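Local coordinates for protein Poly(A) ribonuclease POP2 (Saccharomyces cerevisiae, PDB 1UOC) that removes poly(A) tails from mRNA as a 3'-5' exoribonuclease, here as its RNase D domain, and is probably a catalytic subunit of the CCR4-NOT deadenylase complex, at residues A[82-87]-A[250-255]; A[159-164]-A[198-203]; A[184-189]-A[281-286]. All coordinates share one frame; numbering follows the deposited sequence.

Contact 1: A[82-87]-A[250-255]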
loop_
_atom_site.group_PDB
_atom_site.type_symbol
_atom_site.label_atom_id
_atom_site.label_comp_id
_atom_site.label_asym_id
_atom_site.label_seq_id
_atom_site.Cartn_x
_atom_site.Cartn_y
_atom_site.Cartn_z
ATOM N N GLY A 82 4.156 1.986 4.349
ATOM C CA GLY A 82 4.223 3.252 3.646
ATOM C C GLY A 82 2.878 3.753 3.139
ATOM O O GLY A 82 2.014 2.965 2.769
ATOM N N LEU A 83 2.692 5.071 3.153
ATOM C CA LEU A 83 1.472 5.703 2.646
ATOM C C LEU A 83 1.917 6.883 1.805
ATOM O O LEU A 83 2.781 7.654 2.211
ATOM C CB LEU A 83 0.572 6.235 3.771
ATOM C CG LEU A 83 -0.195 5.263 4.664
ATOM C CD1 LEU A 83 -1.081 6.075 5.612
ATOM C CD2 LEU A 83 -1.035 4.299 3.818
ATOM N N SER A 84 1.338 7.014 0.622
ATOM C CA SER A 84 1.675 8.121 -0.248
ATOM C C SER A 84 0.353 8.748 -0.687
ATOM O O SER A 84 -0.631 8.034 -0.921
ATOM C CB SER A 84 2.461 7.624 -1.462
ATOM O OG SER A 84 3.164 8.693 -2.065
ATOM N N LEU A 85 0.333 10.076 -0.779
ATOM C CA LEU A 85 -0.869 10.798 -1.184
ATOM C C LEU A 85 -0.659 11.660 -2.418
ATOM O O LEU A 85 0.428 12.220 -2.618
ATOM C CB LEU A 85 -1.331 11.703 -0.041
ATOM C CG LEU A 85 -2.304 11.160 0.999
ATOM C CD1 LEU A 85 -1.787 9.863 1.566
ATOM C CD2 LEU A 85 -2.461 12.207 2.101
ATOM N N SER A 86 -1.697 11.769 -3.237
ATOM C CA SER A 86 -1.676 12.610 -4.427
ATOM C C SER A 86 -3.114 12.757 -4.911
ATOM O O SER A 86 -4.014 12.080 -4.403
ATOM C CB SER A 86 -0.839 11.989 -5.544
ATOM O OG SER A 86 -1.606 11.022 -6.256
ATOM N N ASP A 87 -3.337 13.640 -5.883
ATOM C CA ASP A 87 -4.676 13.803 -6.439
ATOM C C ASP A 87 -4.786 12.781 -7.570
ATOM O O ASP A 87 -3.857 12.000 -7.791
ATOM C CB ASP A 87 -4.899 15.251 -6.937
ATOM C CG ASP A 87 -4.047 15.621 -8.155
ATOM O OD1 ASP A 87 -4.033 16.824 -8.498
ATOM O OD2 ASP A 87 -3.408 14.741 -8.776
ATOM N N GLN A 250 8.157 2.308 -1.928
ATOM C CA GLN A 250 7.272 1.400 -2.646
ATOM C C GLN A 250 5.863 1.976 -2.770
ATOM O O GLN A 250 5.247 1.879 -3.828
ATOM C CB GLN A 250 7.206 0.040 -1.939
ATOM C CG GLN A 250 8.418 -0.860 -2.164
ATOM C CD GLN A 250 8.489 -1.393 -3.586
ATOM O OE1 GLN A 250 7.638 -2.180 -4.011
ATOM N NE2 GLN A 250 9.501 -0.957 -4.336
ATOM N N SER A 251 5.343 2.564 -1.697
ATOM C CA SER A 251 3.998 3.127 -1.769
ATOM C C SER A 251 4.065 4.276 -2.760
ATOM O O SER A 251 3.161 4.474 -3.563
ATOM C CB SER A 251 3.507 3.614 -0.390
ATOM O OG SER A 251 4.249 4.738 0.084
ATOM N N LEU A 252 5.168 5.016 -2.718
ATOM C CA LEU A 252 5.372 6.127 -3.630
ATOM C C LEU A 252 5.411 5.671 -5.101
ATOM O O LEU A 252 4.760 6.264 -5.962
ATOM C CB LEU A 252 6.670 6.866 -3.268
ATOM C CG LEU A 252 7.162 7.905 -4.286
ATOM C CD1 LEU A 252 6.078 8.951 -4.568
ATOM C CD2 LEU A 252 8.430 8.558 -3.743
ATOM N N LEU A 253 6.167 4.614 -5.382
ATOM C CA LEU A 253 6.299 4.099 -6.745
ATOM C C LEU A 253 4.951 3.635 -7.267
ATOM O O LEU A 253 4.605 3.842 -8.433
ATOM C CB LEU A 253 7.300 2.924 -6.779
ATOM C CG LEU A 253 7.718 2.397 -8.162
ATOM C CD1 LEU A 253 8.268 3.541 -9.002
ATOM C CD2 LEU A 253 8.778 1.297 -8.016
ATOM N N MET A 254 4.209 2.988 -6.381
ATOM C CA MET A 254 2.883 2.456 -6.657
ATOM C C MET A 254 1.949 3.563 -7.125
ATOM O O MET A 254 1.336 3.468 -8.186
ATOM C CB MET A 254 2.346 1.839 -5.366
ATOM C CG MET A 254 1.258 0.808 -5.510
ATOM S SD MET A 254 0.752 0.207 -3.881
ATOM C CE MET A 254 2.297 -0.494 -3.317
ATOM N N LEU A 255 1.838 4.621 -6.326
ATOM C CA LEU A 255 0.964 5.753 -6.651
ATOM C C LEU A 255 1.371 6.487 -7.945
ATOM O O LEU A 255 0.522 6.881 -8.746
ATOM C CB LEU A 255 0.959 6.740 -5.481
ATOM C CG LEU A 255 -0.007 7.912 -5.573
ATOM C CD1 LEU A 255 -1.443 7.367 -5.602
ATOM C CD2 LEU A 255 0.198 8.858 -4.394
#
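The strand 82-86 and the helix 250-255 run in roughly the same direction, 35° apart and 6.9 Å between axes at closest approach, with Gly82 beside Ser251 and Ser84 beside Leu252. The residues that face the helix, Gly82, Ser84 and Ser86, are all small, consistent with so close an approach. A beta carbon on Gly82 would lie only 3.0 Å from Ser251 OG, a squeeze the glycine avoids. Ser84 turns its CB toward the helix, where it meets Ser251 OG at 3.7 Å. With chi1 at -161°, its OG lies anti to the backbone N and rests near Leu252 CA, while Thr99 OG1 of the neighbouring strand and Lys92 NZ hydrogen-bond it. Further along, Leu255 pushes its CD2 methyl onto Ser86, 3.4 Å from OG and, more tightly than usual, 3.5 Å from CB. That hydroxyl also bonds Asp87 O at 2.9 Å, on a lone pair in the carbonyl plane. An alanine in place of Ser86 would probably leave Asp87 O without this partner and open a small gap against the CG and methyls of Leu255. Ser251 OG approaches Leu83 N at a poor angle and bonds instead to Gly248 O, within its own helix. The helix that carries Gln250, a predicted ligand of the catalytic metal, therefore meets this strand by packing alone, while its polar tie to the sheet runs to strand 40-48, where Ser42 OG holds Ser251 O.

Contact 2: A[159-164]-A[198-203]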
loop_
_atom_site.group_PDB
_atom_site.type_symbol
_atom_site.label_atom_id
_atom_site.label_comp_id
_atom_site.label_asym_id
_atom_site.label_seq_id
_atom_site.Cartn_x
_atom_site.Cartn_y
_atom_site.Cartn_z
ATOM N N ILE A 159 -5.076 2.756 -3.333
ATOM C CA ILE A 159 -4.283 2.081 -4.363
ATOM C C ILE A 159 -3.421 1.033 -3.677
ATOM O O ILE A 159 -2.731 1.336 -2.702
ATOM C CB ILE A 159 -3.359 3.077 -5.102
ATOM C CG1 ILE A 159 -4.191 4.217 -5.692
ATOM C CG2 ILE A 159 -2.565 2.356 -6.198
ATOM C CD1 ILE A 159 -5.208 3.763 -6.731
ATOM N N THR A 160 -3.454 -0.191 -4.189
ATOM C CA THR A 160 -2.699 -1.283 -3.604
ATOM C C THR A 160 -2.063 -2.128 -4.688
ATOM O O THR A 160 -2.383 -1.988 -5.868
ATOM C CB THR A 160 -3.629 -2.171 -2.764
ATOM O OG1 THR A 160 -2.862 -3.203 -2.135
ATOM C CG2 THR A 160 -4.701 -2.804 -3.661
ATOM N N TYR A 161 -1.155 -3.006 -4.279
ATOM C CA TYR A 161 -0.474 -3.912 -5.199
ATOM C C TYR A 161 -0.495 -5.226 -4.441
ATOM O O TYR A 161 0.044 -5.308 -3.343
ATOM C CB TYR A 161 0.972 -3.468 -5.436
ATOM C CG TYR A 161 1.451 -3.739 -6.844
ATOM C CD1 TYR A 161 1.136 -2.861 -7.881
ATOM C CD2 TYR A 161 2.149 -4.911 -7.157
ATOM C CE1 TYR A 161 1.495 -3.142 -9.201
ATOM C CE2 TYR A 161 2.509 -5.206 -8.462
ATOM C CZ TYR A 161 2.176 -4.319 -9.483
ATOM O OH TYR A 161 2.500 -4.616 -10.790
ATOM N N HIS A 162 -1.114 -6.251 -5.011
ATOM C CA HIS A 162 -1.230 -7.527 -4.310
ATOM C C HIS A 162 -1.913 -7.188 -2.984
ATOM O O HIS A 162 -1.353 -7.393 -1.905
ATOM C CB HIS A 162 0.149 -8.135 -4.051
ATOM C CG HIS A 162 0.748 -8.811 -5.247
ATOM N ND1 HIS A 162 2.086 -9.140 -5.320
ATOM C CD2 HIS A 162 0.188 -9.250 -6.399
ATOM C CE1 HIS A 162 2.322 -9.753 -6.468
ATOM N NE2 HIS A 162 1.187 -9.833 -7.141
ATOM N N ALA A 163 -3.122 -6.640 -3.095
ATOM C CA ALA A 163 -3.924 -6.232 -1.952
ATOM C C ALA A 163 -3.980 -7.319 -0.894
ATOM O O ALA A 163 -3.182 -7.320 0.041
ATOM C CB ALA A 163 -5.332 -5.881 -2.415
ATOM N N ALA A 164 -4.942 -8.225 -1.054
ATOM C CA ALA A 164 -5.163 -9.351 -0.147
ATOM C C ALA A 164 -4.437 -9.272 1.194
ATOM O O ALA A 164 -5.072 -9.142 2.243
ATOM C CB ALA A 164 -4.804 -10.647 -0.852
ATOM N N TYR A 198 -8.300 0.242 -5.668
ATOM C CA TYR A 198 -7.801 -0.496 -6.819
ATOM C C TYR A 198 -6.550 -1.300 -6.514
ATOM O O TYR A 198 -5.703 -0.889 -5.726
ATOM C CB TYR A 198 -7.468 0.445 -7.975
ATOM C CG TYR A 198 -8.660 1.123 -8.593
ATOM C CD1 TYR A 198 -9.236 2.245 -8.000
ATOM C CD2 TYR A 198 -9.230 0.629 -9.769
ATOM C CE1 TYR A 198 -10.361 2.861 -8.567
ATOM C CE2 TYR A 198 -10.348 1.234 -10.341
ATOM C CZ TYR A 198 -10.909 2.348 -9.738
ATOM O OH TYR A 198 -12.017 2.937 -10.303
ATOM N N ASP A 199 -6.454 -2.465 -7.135
ATOM C CA ASP A 199 -5.269 -3.292 -6.995
ATOM C C ASP A 199 -4.551 -3.031 -8.321
ATOM O O ASP A 199 -4.949 -3.552 -9.368
ATOM C CB ASP A 199 -5.618 -4.774 -6.900
ATOM C CG ASP A 199 -4.399 -5.624 -6.639
ATOM O OD1 ASP A 199 -3.320 -5.280 -7.170
ATOM O OD2 ASP A 199 -4.512 -6.634 -5.911
ATOM N N LEU A 200 -3.518 -2.197 -8.279
ATOM C CA LEU A 200 -2.773 -1.849 -9.477
ATOM C C LEU A 200 -2.196 -3.085 -10.160
ATOM O O LEU A 200 -2.113 -3.141 -11.382
ATOM C CB LEU A 200 -1.653 -0.862 -9.125
ATOM C CG LEU A 200 -0.754 -0.396 -10.268
ATOM C CD1 LEU A 200 -1.597 0.085 -11.423
ATOM C CD2 LEU A 200 0.154 0.702 -9.762
ATOM N N ASN A 201 -1.801 -4.069 -9.364
ATOM C CA ASN A 201 -1.241 -5.305 -9.890
ATOM C C ASN A 201 -2.271 -5.972 -10.808
ATOM O O ASN A 201 -1.965 -6.435 -11.908
ATOM C CB ASN A 201 -0.879 -6.223 -8.716
ATOM C CG ASN A 201 -0.459 -7.605 -9.164
ATOM O OD1 ASN A 201 -1.275 -8.385 -9.650
ATOM N ND2 ASN A 201 0.823 -7.913 -9.013
ATOM N N LEU A 202 -3.509 -6.009 -10.346
ATOM C CA LEU A 202 -4.581 -6.599 -11.119
ATOM C C LEU A 202 -4.896 -5.776 -12.379
ATOM O O LEU A 202 -5.058 -6.336 -13.461
ATOM C CB LEU A 202 -5.804 -6.755 -10.214
ATOM C CG LEU A 202 -7.084 -7.338 -10.791
ATOM C CD1 LEU A 202 -7.866 -6.226 -11.437
ATOM C CD2 LEU A 202 -6.773 -8.457 -11.779
ATOM N N VAL A 203 -4.970 -4.455 -12.256
ATOM C CA VAL A 203 -5.257 -3.620 -13.416
ATOM C C VAL A 203 -4.192 -3.834 -14.498
ATOM O O VAL A 203 -4.508 -3.920 -15.691
ATOM C CB VAL A 203 -5.285 -2.111 -13.047
ATOM C CG1 VAL A 203 -5.469 -1.264 -14.301
ATOM C CG2 VAL A 203 -6.409 -1.825 -12.073
#
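Ile159 and Thr160 pair with Tyr198 and Asp199 as parallel strands, and two backbone hydrogen bonds tie them: Thr160 N gives to Tyr198 O at 2.8 Å, and Leu200 N gives to Thr160 O at 2.7 Å. The second donor already belongs to the first turn of the helix, so the pairing carries on just past the end of the strand. Asp199 supplies the next set of bonds. Its CG stands anti to the backbone N (chi1 -175°), and the carboxylate reaches the loop that follows the other strand. OD1 takes His162 N at 3.2 Å, on the syn side but tilted from the plane, whereas OD2 takes Ala163 N at 3.1 Å from well above that plane. Asp199 is also the N-cap of helix 200-207: its OD1 accepts from Leu202 N, on the opposite face from His162 N, and weakly from Asn201 N. Such a cluster of N-H groups at a helix start would be expected to steady a negative carboxylate. This is the edge of the sheet of the RNase H-like DEDD nuclease domain, strand 197-199 being outermost, and the held loop leads straight to helix 165-174 with Asp166, a predicted metal ligand. The polar end of Tyr161 is held by a bond from OH to Tyr227 O. Packing fills the rest. Asn201 CB sits 3.5 Å from the centroid of the Tyr161 ring, directly over one face, a CH-pi contact. Leu200 CB lies 3.6 Å from Tyr161 CD1. On the sheet face of Ile159 and Tyr198, Ile159 CD1 touches Tyr198 CB at 4.2 Å, while Phe258 of helix 247-264 touches both Ile159 and Leu200.

Contact 3: A[184-189]-A[281-286]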
loop_
_atom_site.group_PDB
_atom_site.type_symbol
_atom_site.label_atom_id
_atom_site.label_comp_id
_atom_site.label_asym_id
_atom_site.label_seq_id
_atom_site.Cartn_x
_atom_site.Cartn_y
_atom_site.Cartn_z
ATOM N N GLU A 184 -15.904 -14.255 1.771
ATOM C CA GLU A 184 -17.087 -13.420 1.592
ATOM C C GLU A 184 -17.211 -12.305 2.643
ATOM O O GLU A 184 -17.401 -11.139 2.294
ATOM C CB GLU A 184 -18.334 -14.314 1.609
ATOM C CG GLU A 184 -18.034 -15.790 1.276
ATOM C CD GLU A 184 -17.393 -15.989 -0.101
ATOM O OE1 GLU A 184 -16.786 -17.065 -0.333
ATOM O OE2 GLU A 184 -17.505 -15.080 -0.954
ATOM N N ASP A 185 -17.100 -12.661 3.922
ATOM C CA ASP A 185 -17.209 -11.677 4.998
ATOM C C ASP A 185 -16.001 -10.744 5.027
ATOM O O ASP A 185 -16.102 -9.589 5.452
ATOM C CB ASP A 185 -17.352 -12.376 6.355
ATOM C CG ASP A 185 -18.584 -13.279 6.431
ATOM O OD1 ASP A 185 -18.921 -13.731 7.551
ATOM O OD2 ASP A 185 -19.209 -13.547 5.381
ATOM N N PHE A 186 -14.856 -11.256 4.587
ATOM C CA PHE A 186 -13.633 -10.465 4.537
ATOM C C PHE A 186 -13.854 -9.341 3.533
ATOM O O PHE A 186 -13.618 -8.169 3.817
ATOM C CB PHE A 186 -12.469 -11.353 4.087
ATOM C CG PHE A 186 -11.227 -10.600 3.704
ATOM C CD1 PHE A 186 -10.525 -9.859 4.645
ATOM C CD2 PHE A 186 -10.725 -10.683 2.407
ATOM C CE1 PHE A 186 -9.328 -9.213 4.299
ATOM C CE2 PHE A 186 -9.537 -10.045 2.056
ATOM C CZ PHE A 186 -8.840 -9.310 3.005
ATOM N N GLU A 187 -14.323 -9.709 2.354
ATOM C CA GLU A 187 -14.575 -8.727 1.310
ATOM C C GLU A 187 -15.590 -7.677 1.744
ATOM O O GLU A 187 -15.456 -6.500 1.401
ATOM C CB GLU A 187 -15.047 -9.428 0.039
ATOM C CG GLU A 187 -13.972 -10.298 -0.586
ATOM C CD GLU A 187 -14.394 -10.906 -1.914
ATOM O OE1 GLU A 187 -13.521 -11.473 -2.607
ATOM O OE2 GLU A 187 -15.590 -10.822 -2.264
ATOM N N TRP A 188 -16.594 -8.100 2.502
ATOM C CA TRP A 188 -17.617 -7.176 2.975
ATOM C C TRP A 188 -16.980 -6.082 3.830
ATOM O O TRP A 188 -17.193 -4.903 3.594
ATOM C CB TRP A 188 -18.681 -7.914 3.801
ATOM C CG TRP A 188 -19.878 -7.056 4.119
ATOM C CD1 TRP A 188 -20.969 -6.849 3.321
ATOM C CD2 TRP A 188 -20.071 -6.237 5.284
ATOM N NE1 TRP A 188 -21.826 -5.948 3.914
ATOM C CE2 TRP A 188 -21.302 -5.556 5.117
ATOM C CE3 TRP A 188 -19.317 -6.003 6.447
ATOM C CZ2 TRP A 188 -21.802 -4.660 6.073
ATOM C CZ3 TRP A 188 -19.815 -5.104 7.402
ATOM C CH2 TRP A 188 -21.047 -4.444 7.202
ATOM N N TRP A 189 -16.195 -6.477 4.826
ATOM C CA TRP A 189 -15.543 -5.516 5.706
ATOM C C TRP A 189 -14.575 -4.611 4.962
ATOM O O TRP A 189 -14.510 -3.412 5.237
ATOM C CB TRP A 189 -14.805 -6.237 6.835
ATOM C CG TRP A 189 -15.707 -6.677 7.927
ATOM C CD1 TRP A 189 -16.237 -7.926 8.111
ATOM C CD2 TRP A 189 -16.220 -5.860 8.986
ATOM N NE1 TRP A 189 -17.053 -7.934 9.225
ATOM C CE2 TRP A 189 -17.062 -6.678 9.777
ATOM C CE3 TRP A 189 -16.061 -4.514 9.338
ATOM C CZ2 TRP A 189 -17.735 -6.191 10.909
ATOM C CZ3 TRP A 189 -16.733 -4.028 10.466
ATOM C CH2 TRP A 189 -17.560 -4.867 11.232
ATOM N N VAL A 281 -12.036 -4.874 -6.601
ATOM C CA VAL A 281 -11.737 -6.268 -6.909
ATOM C C VAL A 281 -10.421 -6.704 -6.296
ATOM O O VAL A 281 -9.368 -6.138 -6.588
ATOM C CB VAL A 281 -11.695 -6.507 -8.440
ATOM C CG1 VAL A 281 -11.312 -7.941 -8.735
ATOM C CG2 VAL A 281 -13.063 -6.198 -9.046
ATOM N N ILE A 282 -10.501 -7.713 -5.440
ATOM C CA ILE A 282 -9.345 -8.274 -4.755
ATOM C C ILE A 282 -8.941 -9.590 -5.412
ATOM O O ILE A 282 -7.831 -9.745 -5.928
ATOM C CB ILE A 282 -9.676 -8.625 -3.296
ATOM C CG1 ILE A 282 -10.210 -7.408 -2.554
ATOM C CG2 ILE A 282 -8.445 -9.174 -2.602
ATOM C CD1 ILE A 282 -10.693 -7.733 -1.151
ATOM N N TYR A 283 -9.877 -10.532 -5.375
ATOM C CA TYR A 283 -9.683 -11.886 -5.879
ATOM C C TYR A 283 -10.226 -12.220 -7.264
ATOM O O TYR A 283 -10.503 -13.383 -7.554
ATOM C CB TYR A 283 -10.266 -12.874 -4.863
ATOM C CG TYR A 283 -9.472 -12.966 -3.575
ATOM C CD1 TYR A 283 -10.063 -12.708 -2.339
ATOM C CD2 TYR A 283 -8.128 -13.324 -3.596
ATOM C CE1 TYR A 283 -9.324 -12.810 -1.150
ATOM C CE2 TYR A 283 -7.382 -13.430 -2.427
ATOM C CZ TYR A 283 -7.981 -13.173 -1.207
ATOM O OH TYR A 283 -7.220 -13.291 -0.057
ATOM N N GLY A 284 -10.369 -11.224 -8.126
ATOM C CA GLY A 284 -10.880 -11.498 -9.456
ATOM C C GLY A 284 -12.303 -11.015 -9.661
ATOM O O GLY A 284 -13.126 -11.038 -8.751
ATOM N N ILE A 285 -12.593 -10.577 -10.876
ATOM C CA ILE A 285 -13.913 -10.070 -11.212
ATOM C C ILE A 285 -14.932 -11.216 -11.164
ATOM O O ILE A 285 -14.580 -12.379 -11.369
ATOM C CB ILE A 285 -13.859 -9.403 -12.618
ATOM C CG1 ILE A 285 -14.777 -8.183 -12.662
ATOM C CG2 ILE A 285 -14.223 -10.401 -13.705
ATOM C CD1 ILE A 285 -14.343 -7.149 -13.692
ATOM N N ASP A 286 -16.186 -10.897 -10.864
ATOM C CA ASP A 286 -17.223 -11.921 -10.802
ATOM C C ASP A 286 -17.244 -12.679 -12.136
ATOM O O ASP A 286 -17.397 -12.071 -13.199
ATOM C CB ASP A 286 -18.588 -11.276 -10.562
ATOM C CG ASP A 286 -19.447 -12.072 -9.599
ATOM O OD1 ASP A 286 -19.164 -13.271 -9.399
ATOM O OD2 ASP A 286 -20.413 -11.502 -9.048
#
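Phe186 carries its CG anti to the backbone N (chi1 167°), on the side facing the loop of Ile282 and Tyr283, while in Glu187 chi2 of -175° carries CD away from the helix in an extended chain whose OE1 ends near Tyr283. The phenyl ring makes the apolar half of the contact with its CE2 atom. Ile282 CD1 lies 4.1 Å from Phe186 CE2, and Tyr283 CE1 is 4.2 Å from the same atom; both approaches are oblique, the rings meeting atom to atom through CE2 and CE1 with no stack formed. Ile282 CD1 also brushes Glu187 CG at 4.2 Å, which lets this methyl bridge two neighbouring helix residues. Within its own segment, Ile282 covers Tyr283 as well: CG2 sits 3.8 Å above the plane of the ring, over its centre. In the fold, this is where the C-terminal loop after helix 247-264 lies against helix 183-193. The residues it meets there, Lys183, the pair Phe186 and Glu187, and Val190, recur at intervals of three and four, so they lie along one side of the helix. Tyr283 reaches further, its side chain also touching Val62, His65 and Tyr66 of helix 61-73. The polar half belongs to Glu187. Its OE1 comes to the edge of the Tyr283 ring, in the ring plane, 3.7 Å from CD1, and the carboxylate is turned only 23° from that plane. This places the oxygen against the ring hydrogens rather than over the pi cloud, while the charge has its partner one helical turn back, in a salt bridge from Lys183 NZ to the same OE1.

Overall arrangement
Contacts 1 and 2 both reach the mixed central sheet, about 13 Å apart between centres: strand 77-86 lies inside it and strand 197-199 at its edge. Helix 247-264 joins them, since Met254 packs its SD on Thr160 and Tyr161. Contact 3 lies further out, about 13 Å from contact 2 and about 23 Å from contact 1, centre to centre, and meets contact 2 where Ala164 touches Phe186, Ile282 and Tyr283. Along the chain, contact 2 falls within the span of contact 1 while contact 3 crosses both. Helix 247-264 packs on the sheet, while the loop after it returns to helix 183-193; the predicted metal ligands are shared between strand 40-48 (Ser44, Glu46), helix 165-174 (Asp166) and helix 247-264 (Gln250).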